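Local atomic coordinates of Sso-CP2 metallo-carboxypetidase (Sulfolobus solfataricus, PDB entry 4MMO), a protein that probably acts as a zinc-dependent carboxypeptidase of the M20 family, removing residues from the C-terminal end of peptides. Residues Leu183-Val188 with Ile338-Phe343; Phe287-Thr292 with Ile299-Ala304; Lys365-Glu370 with Ile424-Glu429. All blocks are in the same frame, centred on the assembly; numbering follows the deposited sequence.

Contact 1: residues Leu183-Val188 with Ile338-Phe343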
loop_
_atom_site.group_PDB
_atom_site.type_symbol
_atom_site.label_atom_id
_atom_site.label_comp_id
_atom_site.label_asym_id
_atom_site.label_seq_id
_atom_site.Cartn_x
_atom_site.Cartn_y
_atom_site.Cartn_z
ATOM N N LEU A 183 -1.416 10.526 -17.646
ATOM C CA LEU A 183 -1.899 9.168 -17.856
ATOM C C LEU A 183 -1.929 8.438 -16.515
ATOM O O LEU A 183 -0.876 8.140 -15.954
ATOM C CB LEU A 183 -0.986 8.420 -18.834
ATOM C CG LEU A 183 -1.342 6.949 -19.083
ATOM C CD1 LEU A 183 -2.672 6.836 -19.812
ATOM C CD2 LEU A 183 -0.244 6.235 -19.857
ATOM N N TYR A 184 -3.128 8.173 -15.997
ATOM C CA TYR A 184 -3.286 7.343 -14.806
ATOM C C TYR A 184 -3.371 5.885 -15.223
ATOM O O TYR A 184 -4.063 5.548 -16.181
ATOM C CB TYR A 184 -4.560 7.688 -14.030
ATOM C CG TYR A 184 -4.538 9.001 -13.288
ATOM C CD1 TYR A 184 -3.589 9.250 -12.307
ATOM C CD2 TYR A 184 -5.490 9.982 -13.547
ATOM C CE1 TYR A 184 -3.573 10.449 -11.618
ATOM C CE2 TYR A 184 -5.487 11.183 -12.860
ATOM C CZ TYR A 184 -4.527 11.410 -11.895
ATOM O OH TYR A 184 -4.519 12.606 -11.213
ATOM N N VAL A 185 -2.678 5.022 -14.490
ATOM C CA VAL A 185 -2.705 3.593 -14.766
ATOM C C VAL A 185 -2.751 2.804 -13.468
ATOM O O VAL A 185 -2.093 3.160 -12.488
ATOM C CB VAL A 185 -1.477 3.161 -15.586
ATOM C CG1 VAL A 185 -1.380 1.639 -15.679
ATOM C CG2 VAL A 185 -1.538 3.769 -16.974
ATOM N N GLU A 186 -3.542 1.737 -13.469
ATOM C CA GLU A 186 -3.560 0.794 -12.361
ATOM C C GLU A 186 -3.172 -0.587 -12.856
ATOM O O GLU A 186 -3.741 -1.087 -13.825
ATOM C CB GLU A 186 -4.934 0.739 -11.709
ATOM C CG GLU A 186 -5.027 -0.339 -10.639
ATOM C CD GLU A 186 -6.186 -0.130 -9.691
ATOM O OE1 GLU A 186 -7.279 0.260 -10.157
ATOM O OE2 GLU A 186 -5.999 -0.350 -8.477
ATOM N N LEU A 187 -2.186 -1.187 -12.195
ATOM C CA LEU A 187 -1.762 -2.547 -12.500
ATOM C C LEU A 187 -2.284 -3.460 -11.411
ATOM O O LEU A 187 -2.194 -3.129 -10.234
ATOM C CB LEU A 187 -0.239 -2.644 -12.551
ATOM C CG LEU A 187 0.480 -1.739 -13.549
ATOM C CD1 LEU A 187 1.980 -1.976 -13.478
ATOM C CD2 LEU A 187 -0.036 -1.974 -14.960
ATOM N N VAL A 188 -2.831 -4.604 -11.806
ATOM C CA VAL A 188 -3.368 -5.562 -10.851
ATOM C C VAL A 188 -2.911 -6.975 -11.184
ATOM O O VAL A 188 -2.957 -7.399 -12.340
ATOM C CB VAL A 188 -4.909 -5.532 -10.820
ATOM C CG1 VAL A 188 -5.440 -6.486 -9.758
ATOM C CG2 VAL A 188 -5.411 -4.118 -10.556
ATOM N N ILE A 338 -4.559 -4.357 -16.720
ATOM C CA ILE A 338 -4.127 -2.972 -16.826
ATOM C C ILE A 338 -5.354 -2.099 -17.031
ATOM O O ILE A 338 -6.128 -2.313 -17.964
ATOM C CB ILE A 338 -3.172 -2.738 -18.003
ATOM C CG1 ILE A 338 -2.125 -3.849 -18.091
ATOM C CG2 ILE A 338 -2.502 -1.376 -17.856
ATOM C CD1 ILE A 338 -1.308 -3.806 -19.361
ATOM N N LEU A 339 -5.525 -1.122 -16.150
ATOM C CA LEU A 339 -6.638 -0.188 -16.220
ATOM C C LEU A 339 -6.079 1.225 -16.342
ATOM O O LEU A 339 -5.140 1.580 -15.633
ATOM C CB LEU A 339 -7.491 -0.303 -14.960
ATOM C CG LEU A 339 -7.977 -1.713 -14.619
ATOM C CD1 LEU A 339 -8.395 -1.792 -13.160
ATOM C CD2 LEU A 339 -9.125 -2.114 -15.530
ATOM N N ALA A 340 -6.652 2.026 -17.237
ATOM C CA ALA A 340 -6.182 3.393 -17.458
ATOM C C ALA A 340 -7.327 4.399 -17.459
ATOM O O ALA A 340 -8.481 4.037 -17.676
ATOM C CB ALA A 340 -5.424 3.473 -18.761
ATOM N N HIS A 341 -6.995 5.664 -17.217
ATOM C CA HIS A 341 -7.961 6.755 -17.310
ATOM C C HIS A 341 -7.266 8.111 -17.219
ATOM O O HIS A 341 -6.067 8.192 -16.958
ATOM C CB HIS A 341 -9.023 6.645 -16.214
ATOM C CG HIS A 341 -8.473 6.730 -14.824
ATOM N ND1 HIS A 341 -7.961 5.638 -14.155
ATOM C CD2 HIS A 341 -8.363 7.779 -13.974
ATOM C CE1 HIS A 341 -7.557 6.012 -12.954
ATOM N NE2 HIS A 341 -7.789 7.305 -12.819
ATOM N N GLY A 342 -8.027 9.173 -17.450
ATOM C CA GLY A 342 -7.512 10.523 -17.333
ATOM C C GLY A 342 -6.443 10.868 -18.353
ATOM O O GLY A 342 -5.476 11.560 -18.033
ATOM N N PHE A 343 -6.613 10.390 -19.582
ATOM C CA PHE A 343 -5.707 10.748 -20.663
ATOM C C PHE A 343 -5.795 12.255 -20.898
ATOM O O PHE A 343 -6.864 12.776 -21.203
ATOM C CB PHE A 343 -6.065 9.998 -21.950
ATOM C CG PHE A 343 -6.044 8.497 -21.815
ATOM C CD1 PHE A 343 -7.137 7.814 -21.304
ATOM C CD2 PHE A 343 -4.938 7.767 -22.217
ATOM C CE1 PHE A 343 -7.123 6.433 -21.183
ATOM C CE2 PHE A 343 -4.917 6.388 -22.101
ATOM C CZ PHE A 343 -6.012 5.721 -21.583
#
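Y184 CB sits over one face of the H341 imidazole, toward its rim and 3.6 Å from the ring centroid, a CH-pi contact. The Y184 ring itself is slid aside: the planes are only 28° apart, yet the centroids lie 5.1 Å from each other, so overlap is slight. This pair sits on adjacent strands of the antiparallel beta sheet of the M20 dimerisation (lid) domain, and S296 of the second subunit packs on both residues. H341 reaches its place with CG in the crowded position between the backbone N and the carbonyl carbon (chi1 62°), which folds the imidazole back over the neighbouring strand. Four backbone hydrogen bonds tie Y184 to H341 and E186 to L339; the E186 N to L339 O bond, 2.7 Å, is the shortest. On the other face of the sheet, V185 and L187 lie alongside I338, whose CG2 touches V185 CG1 and L187 CD2, each at 3.9 Å, while helix 318-331 packs on L187 and I338. Beside the Y184-H341 pair, a CB on G342 would clash with Y184 CD2, and L183 CD1 presses against the F343 ring, 3.2 Å from CE2.

Contact 2: residues Phe287-Thr292 with Ile299-Ala304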
loop_
_atom_site.group_PDB
_atom_site.type_symbol
_atom_site.label_atom_id
_atom_site.label_comp_id
_atom_site.label_asym_id
_atom_site.label_seq_id
_atom_site.Cartn_x
_atom_site.Cartn_y
_atom_site.Cartn_z
ATOM N N PHE A 287 0.970 1.442 -3.864
ATOM C CA PHE A 287 1.251 0.026 -3.995
ATOM C C PHE A 287 0.709 -0.666 -2.753
ATOM O O PHE A 287 1.107 -0.349 -1.630
ATOM C CB PHE A 287 2.754 -0.211 -4.143
ATOM C CG PHE A 287 3.124 -1.651 -4.388
ATOM C CD1 PHE A 287 3.394 -2.107 -5.668
ATOM C CD2 PHE A 287 3.210 -2.544 -3.338
ATOM C CE1 PHE A 287 3.736 -3.429 -5.889
ATOM C CE2 PHE A 287 3.553 -3.860 -3.557
ATOM C CZ PHE A 287 3.814 -4.302 -4.833
ATOM N N GLU A 288 -0.225 -1.587 -2.967
ATOM C CA GLU A 288 -0.846 -2.338 -1.886
ATOM C C GLU A 288 -0.718 -3.822 -2.161
ATOM O O GLU A 288 -0.947 -4.281 -3.280
ATOM C CB GLU A 288 -2.327 -1.976 -1.768
ATOM C CG GLU A 288 -3.102 -2.766 -0.718
ATOM C CD GLU A 288 -2.703 -2.409 0.701
ATOM O OE1 GLU A 288 -2.416 -1.219 0.958
ATOM O OE2 GLU A 288 -2.674 -3.316 1.561
ATOM N N CYS A 289 -0.356 -4.571 -1.132
ATOM C CA CYS A 289 -0.318 -6.019 -1.232
ATOM C C CYS A 289 -0.212 -6.669 0.135
ATOM O O CYS A 289 0.491 -6.176 1.015
ATOM C CB CYS A 289 0.861 -6.468 -2.085
ATOM S SG CYS A 289 0.914 -8.253 -2.255
ATOM N N GLY A 290 -0.914 -7.784 0.298
ATOM C CA GLY A 290 -0.813 -8.580 1.502
ATOM C C GLY A 290 -1.213 -7.839 2.759
ATOM O O GLY A 290 -1.957 -6.860 2.714
ATOM N N TYR A 291 -0.692 -8.311 3.887
ATOM C CA TYR A 291 -1.114 -7.827 5.193
ATOM C C TYR A 291 -0.423 -6.539 5.614
ATOM O O TYR A 291 0.801 -6.431 5.582
ATOM C CB TYR A 291 -0.864 -8.901 6.251
ATOM C CG TYR A 291 -1.100 -8.419 7.661
ATOM C CD1 TYR A 291 -2.387 -8.262 8.156
ATOM C CD2 TYR A 291 -0.033 -8.121 8.500
ATOM C CE1 TYR A 291 -2.608 -7.822 9.448
ATOM C CE2 TYR A 291 -0.242 -7.686 9.795
ATOM C CZ TYR A 291 -1.532 -7.536 10.265
ATOM O OH TYR A 291 -1.745 -7.097 11.553
ATOM N N THR A 292 -1.236 -5.571 6.023
ATOM C CA THR A 292 -0.754 -4.331 6.613
ATOM C C THR A 292 -1.330 -4.201 8.018
ATOM O O THR A 292 -2.397 -4.745 8.308
ATOM C CB THR A 292 -1.180 -3.110 5.780
ATOM N N ILE A 299 1.834 -14.663 5.336
ATOM C CA ILE A 299 1.050 -15.168 4.217
ATOM C C ILE A 299 1.723 -14.939 2.871
ATOM O O ILE A 299 2.588 -14.077 2.738
ATOM C CB ILE A 299 -0.329 -14.478 4.139
ATOM C CG1 ILE A 299 -0.169 -12.955 4.199
ATOM C CG2 ILE A 299 -1.235 -14.951 5.261
ATOM C CD1 ILE A 299 -1.347 -12.189 3.624
ATOM N N VAL A 300 1.315 -15.718 1.875
ATOM C CA VAL A 300 1.531 -15.345 0.484
ATOM C C VAL A 300 0.239 -14.688 0.010
ATOM O O VAL A 300 -0.783 -15.365 -0.102
ATOM C CB VAL A 300 1.822 -16.556 -0.424
ATOM C CG1 VAL A 300 2.153 -16.085 -1.841
ATOM C CG2 VAL A 300 2.957 -17.387 0.137
ATOM N N PRO A 301 0.267 -13.369 -0.259
ATOM C CA PRO A 301 -0.989 -12.762 -0.715
ATOM C C PRO A 301 -1.329 -13.229 -2.119
ATOM O O PRO A 301 -0.425 -13.628 -2.853
ATOM C CB PRO A 301 -0.681 -11.257 -0.704
ATOM C CG PRO A 301 0.592 -11.117 0.096
ATOM C CD PRO A 301 1.347 -12.369 -0.183
ATOM N N HIS A 302 -2.605 -13.198 -2.488
ATOM C CA HIS A 302 -3.012 -13.663 -3.811
ATOM C C HIS A 302 -3.168 -12.493 -4.774
ATOM O O HIS A 302 -3.233 -12.684 -5.989
ATOM C CB HIS A 302 -4.309 -14.480 -3.726
ATOM C CG HIS A 302 -5.518 -13.671 -3.378
ATOM N ND1 HIS A 302 -6.286 -13.034 -4.328
ATOM C CD2 HIS A 302 -6.098 -13.402 -2.184
ATOM C CE1 HIS A 302 -7.284 -12.404 -3.736
ATOM N NE2 HIS A 302 -7.193 -12.611 -2.434
ATOM N N ARG A 303 -3.197 -11.283 -4.224
ATOM C CA ARG A 303 -3.471 -10.087 -5.007
ATOM C C ARG A 303 -2.488 -8.961 -4.683
ATOM O O ARG A 303 -2.100 -8.773 -3.530
ATOM C CB ARG A 303 -4.904 -9.627 -4.729
ATOM C CG ARG A 303 -5.489 -8.680 -5.758
ATOM C CD ARG A 303 -6.981 -8.494 -5.517
ATOM N NE ARG A 303 -7.544 -7.405 -6.313
ATOM C CZ ARG A 303 -8.100 -7.543 -7.515
ATOM N NH1 ARG A 303 -8.184 -8.733 -8.098
ATOM N NH2 ARG A 303 -8.579 -6.476 -8.141
ATOM N N ALA A 304 -2.095 -8.221 -5.715
ATOM C CA ALA A 304 -1.258 -7.036 -5.565
ATOM C C ALA A 304 -1.640 -6.029 -6.639
ATOM O O ALA A 304 -1.858 -6.404 -7.790
ATOM C CB ALA A 304 0.212 -7.397 -5.700
HETATM O O HOH W 1 -3.434 -8.071 -1.281
#
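The sulphur of C289 lies against the methyl of A304, with C289 SG 3.6 Å from A304 CB. With SG anti to the backbone N (chi1 -179°), the disulfide sulphur also comes over the partner strand, 3.3 Å from R303 O, and meets the P301 ring at its CG. P301 points the same ring toward the first strand, where CG sits 3.2 Å from G290 CA. That closeness explains the glycine: a CB on G290 would collide with P301 CG, and the backbone has positive phi (61°) as well. Beyond it, I299 turns its chain toward Y291, CG1 in the crowded position between the backbone N and the carbonyl carbon, so that CD1 reaches Y291 CB at 4.2 Å, an apolar touch at the margin.

Direct backbone hydrogen bonding is absent between the two segments. In its place a water accepts from G290 N at 3.0 Å and donates to R303 O at 2.7 Å, bridging the two strands toward the loop end of the beta hairpin, where G290 N and R303 O stand too far apart (4.1 Å) to bond directly. The polar ends of Y291 and R303 turn elsewhere, the hydroxyl to K294 O and the guanidinium to a salt bridge with D190.

The disulfide from C289 to C208 fastens this hairpin to helix 207-218, whose C208 also packs on P301. F287 lies against L211 and I215 of that helix, while residues 287-290 pair antiparallel with a strand of the second subunit, continuing the sheet across the dimer interface.

Contact 3: residues Lys365-Glu370 with Ile424-Glu429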
loop_
_atom_site.group_PDB
_atom_site.type_symbol
_atom_site.label_atom_id
_atom_site.label_comp_id
_atom_site.label_asym_id
_atom_site.label_seq_id
_atom_site.Cartn_x
_atom_site.Cartn_y
_atom_site.Cartn_z
ATOM N N LYS A 365 -0.899 46.239 -14.244
ATOM C CA LYS A 365 -1.645 47.412 -13.804
ATOM C C LYS A 365 -2.337 47.206 -12.451
ATOM O O LYS A 365 -2.295 48.080 -11.584
ATOM C CB LYS A 365 -2.680 47.785 -14.866
ATOM C CG LYS A 365 -3.440 49.066 -14.573
ATOM C CD LYS A 365 -4.384 49.416 -15.713
ATOM C CE LYS A 365 -5.010 50.788 -15.521
ATOM N NZ LYS A 365 -5.709 50.909 -14.212
ATOM N N VAL A 366 -2.971 46.052 -12.272
ATOM C CA VAL A 366 -3.780 45.805 -11.080
ATOM C C VAL A 366 -2.933 45.516 -9.845
ATOM O O VAL A 366 -3.225 46.018 -8.760
ATOM C CB VAL A 366 -4.777 44.649 -11.328
ATOM C CG1 VAL A 366 -5.416 44.166 -10.031
ATOM C CG2 VAL A 366 -5.847 45.100 -12.302
ATOM N N TYR A 367 -1.888 44.710 -10.012
ATOM C CA TYR A 367 -1.086 44.254 -8.878
ATOM C C TYR A 367 0.160 45.107 -8.669
ATOM O O TYR A 367 0.739 45.109 -7.584
ATOM C CB TYR A 367 -0.706 42.781 -9.053
ATOM C CG TYR A 367 -1.899 41.857 -8.985
ATOM C CD1 TYR A 367 -2.410 41.445 -7.761
ATOM C CD2 TYR A 367 -2.527 41.411 -10.142
ATOM C CE1 TYR A 367 -3.508 40.605 -7.689
ATOM C CE2 TYR A 367 -3.626 40.572 -10.080
ATOM C CZ TYR A 367 -4.112 40.173 -8.851
ATOM O OH TYR A 367 -5.204 39.337 -8.782
ATOM N N GLY A 368 0.570 45.825 -9.708
ATOM C CA GLY A 368 1.667 46.769 -9.592
ATOM C C GLY A 368 3.029 46.120 -9.443
ATOM O O GLY A 368 3.979 46.761 -8.997
ATOM N N THR A 369 3.125 44.845 -9.809
ATOM C CA THR A 369 4.407 44.149 -9.832
ATOM C C THR A 369 4.570 43.418 -11.160
ATOM O O THR A 369 3.678 43.450 -12.004
ATOM C CB THR A 369 4.543 43.155 -8.664
ATOM O OG1 THR A 369 5.828 42.524 -8.720
ATOM C CG2 THR A 369 3.448 42.095 -8.719
ATOM N N GLU A 370 5.712 42.766 -11.344
ATOM C CA GLU A 370 5.999 42.082 -12.598
ATOM C C GLU A 370 5.366 40.690 -12.606
ATOM O O GLU A 370 5.711 39.855 -11.771
ATOM C CB GLU A 370 7.512 41.965 -12.798
ATOM C CG GLU A 370 7.925 41.668 -14.233
ATOM C CD GLU A 370 7.609 42.811 -15.183
ATOM O OE1 GLU A 370 7.670 43.984 -14.751
ATOM O OE2 GLU A 370 7.292 42.537 -16.359
ATOM N N ILE A 424 -11.304 40.211 -9.464
ATOM C CA ILE A 424 -12.379 40.837 -10.230
ATOM C C ILE A 424 -11.786 41.965 -11.070
ATOM O O ILE A 424 -12.075 42.104 -12.258
ATOM C CB ILE A 424 -13.469 41.420 -9.298
ATOM C CG1 ILE A 424 -14.169 40.297 -8.529
ATOM C CG2 ILE A 424 -14.501 42.223 -10.095
ATOM C CD1 ILE A 424 -15.051 40.774 -7.387
ATOM N N LYS A 425 -10.935 42.751 -10.425
ATOM C CA LYS A 425 -10.308 43.918 -11.026
ATOM C C LYS A 425 -9.391 43.517 -12.184
ATOM O O LYS A 425 -9.437 44.118 -13.259
ATOM C CB LYS A 425 -9.530 44.639 -9.932
ATOM C CG LYS A 425 -9.002 46.002 -10.263
ATOM C CD LYS A 425 -8.472 46.609 -8.978
ATOM C CE LYS A 425 -7.716 47.899 -9.191
ATOM N NZ LYS A 425 -7.165 48.374 -7.891
ATOM N N HIS A 426 -8.571 42.494 -11.958
ATOM C CA HIS A 426 -7.706 41.939 -12.993
ATOM C C HIS A 426 -8.514 41.496 -14.207
ATOM O O HIS A 426 -8.101 41.708 -15.348
ATOM C CB HIS A 426 -6.909 40.758 -12.433
ATOM C CG HIS A 426 -5.884 40.209 -13.374
ATOM N ND1 HIS A 426 -5.122 39.096 -13.075
ATOM C CD2 HIS A 426 -5.480 40.614 -14.602
ATOM C CE1 HIS A 426 -4.304 38.840 -14.076
ATOM N NE2 HIS A 426 -4.503 39.747 -15.020
ATOM N N THR A 427 -9.670 40.889 -13.966
ATOM C CA THR A 427 -10.489 40.383 -15.059
ATOM C C THR A 427 -11.072 41.533 -15.868
ATOM O O THR A 427 -11.118 41.479 -17.097
ATOM C CB THR A 427 -11.654 39.514 -14.546
ATOM O OG1 THR A 427 -11.148 38.450 -13.727
ATOM C CG2 THR A 427 -12.444 38.938 -15.719
ATOM N N GLU A 428 -11.540 42.559 -15.162
ATOM C CA GLU A 428 -12.093 43.753 -15.793
ATOM C C GLU A 428 -11.077 44.385 -16.737
ATOM O O GLU A 428 -11.365 44.601 -17.913
ATOM C CB GLU A 428 -12.528 44.766 -14.730
ATOM C CG GLU A 428 -13.891 44.465 -14.124
ATOM C CD GLU A 428 -14.209 45.315 -12.903
ATOM O OE1 GLU A 428 -13.285 45.925 -12.325
ATOM O OE2 GLU A 428 -15.390 45.363 -12.512
ATOM N N GLU A 429 -9.884 44.664 -16.222
ATOM C CA GLU A 429 -8.820 45.243 -17.036
ATOM C C GLU A 429 -8.455 44.322 -18.191
ATOM O O GLU A 429 -8.186 44.789 -19.298
ATOM C CB GLU A 429 -7.582 45.535 -16.189
ATOM C CG GLU A 429 -7.631 46.866 -15.454
ATOM C CD GLU A 429 -7.705 48.053 -16.400
ATOM O OE1 GLU A 429 -8.187 49.121 -15.971
ATOM O OE2 GLU A 429 -7.281 47.916 -17.570
HETATM O O HOH W 2 -5.120 37.535 -10.654
#
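V366 is the tightly packed centre, its two methyls set against the backbone and side chains of helix 417-433. CG2, anti to the carbonyl carbon, comes to 3.7 Å from H426 CA and 4.0 Å from E429 CG, and both methyls lie on the K425 methylenes as the two side chains slide past each other in opposite directions. Y367 flanks this core: its ring edge is turned to the face of the H426 imidazole in an offset edge-to-face pair, planes at 87°, with CE2 3.7 Å from ND1. A water donates to Y367 OH and also bonds H426 ND1, joining the two polar ends.

The other flank is looser. K365, bent at chi4, crosses E429 at about a right angle, and its NZ stands 3.5 Å from E429 OE1, a long salt bridge beside the exposed lysine chain. An alanine in place of E429 would remove the carboxylate that meets K365 NZ and the CG that meets V366 CG2, and would probably leave the outer flank less tightly held. This is plain helix-helix packing, in which the C-terminal end of helix 354-367 rests on helix 417-433.

In the fold
Contacts 1 and 2 belong to one antiparallel sheet, in which strands 178-190 and 299-312 are neighbours, and they meet where V188 packs on R303; both also reach the second subunit. Contact 3 lies on the opposite side of the chain's centre, its centre about 41 Å from that of contact 1, and joins two helices. None is fully buried: contacts 1 and 2 are partly buried, contact 3 is a surface contact. The chemistry follows: regular backbone hydrogen bonds in contact 1, a water bridge and apolar packing beside a disulfide in contact 2, side-chain packing with an ion pair in contact 3. In sequence, strand 337-348 leads directly to helix 354-367.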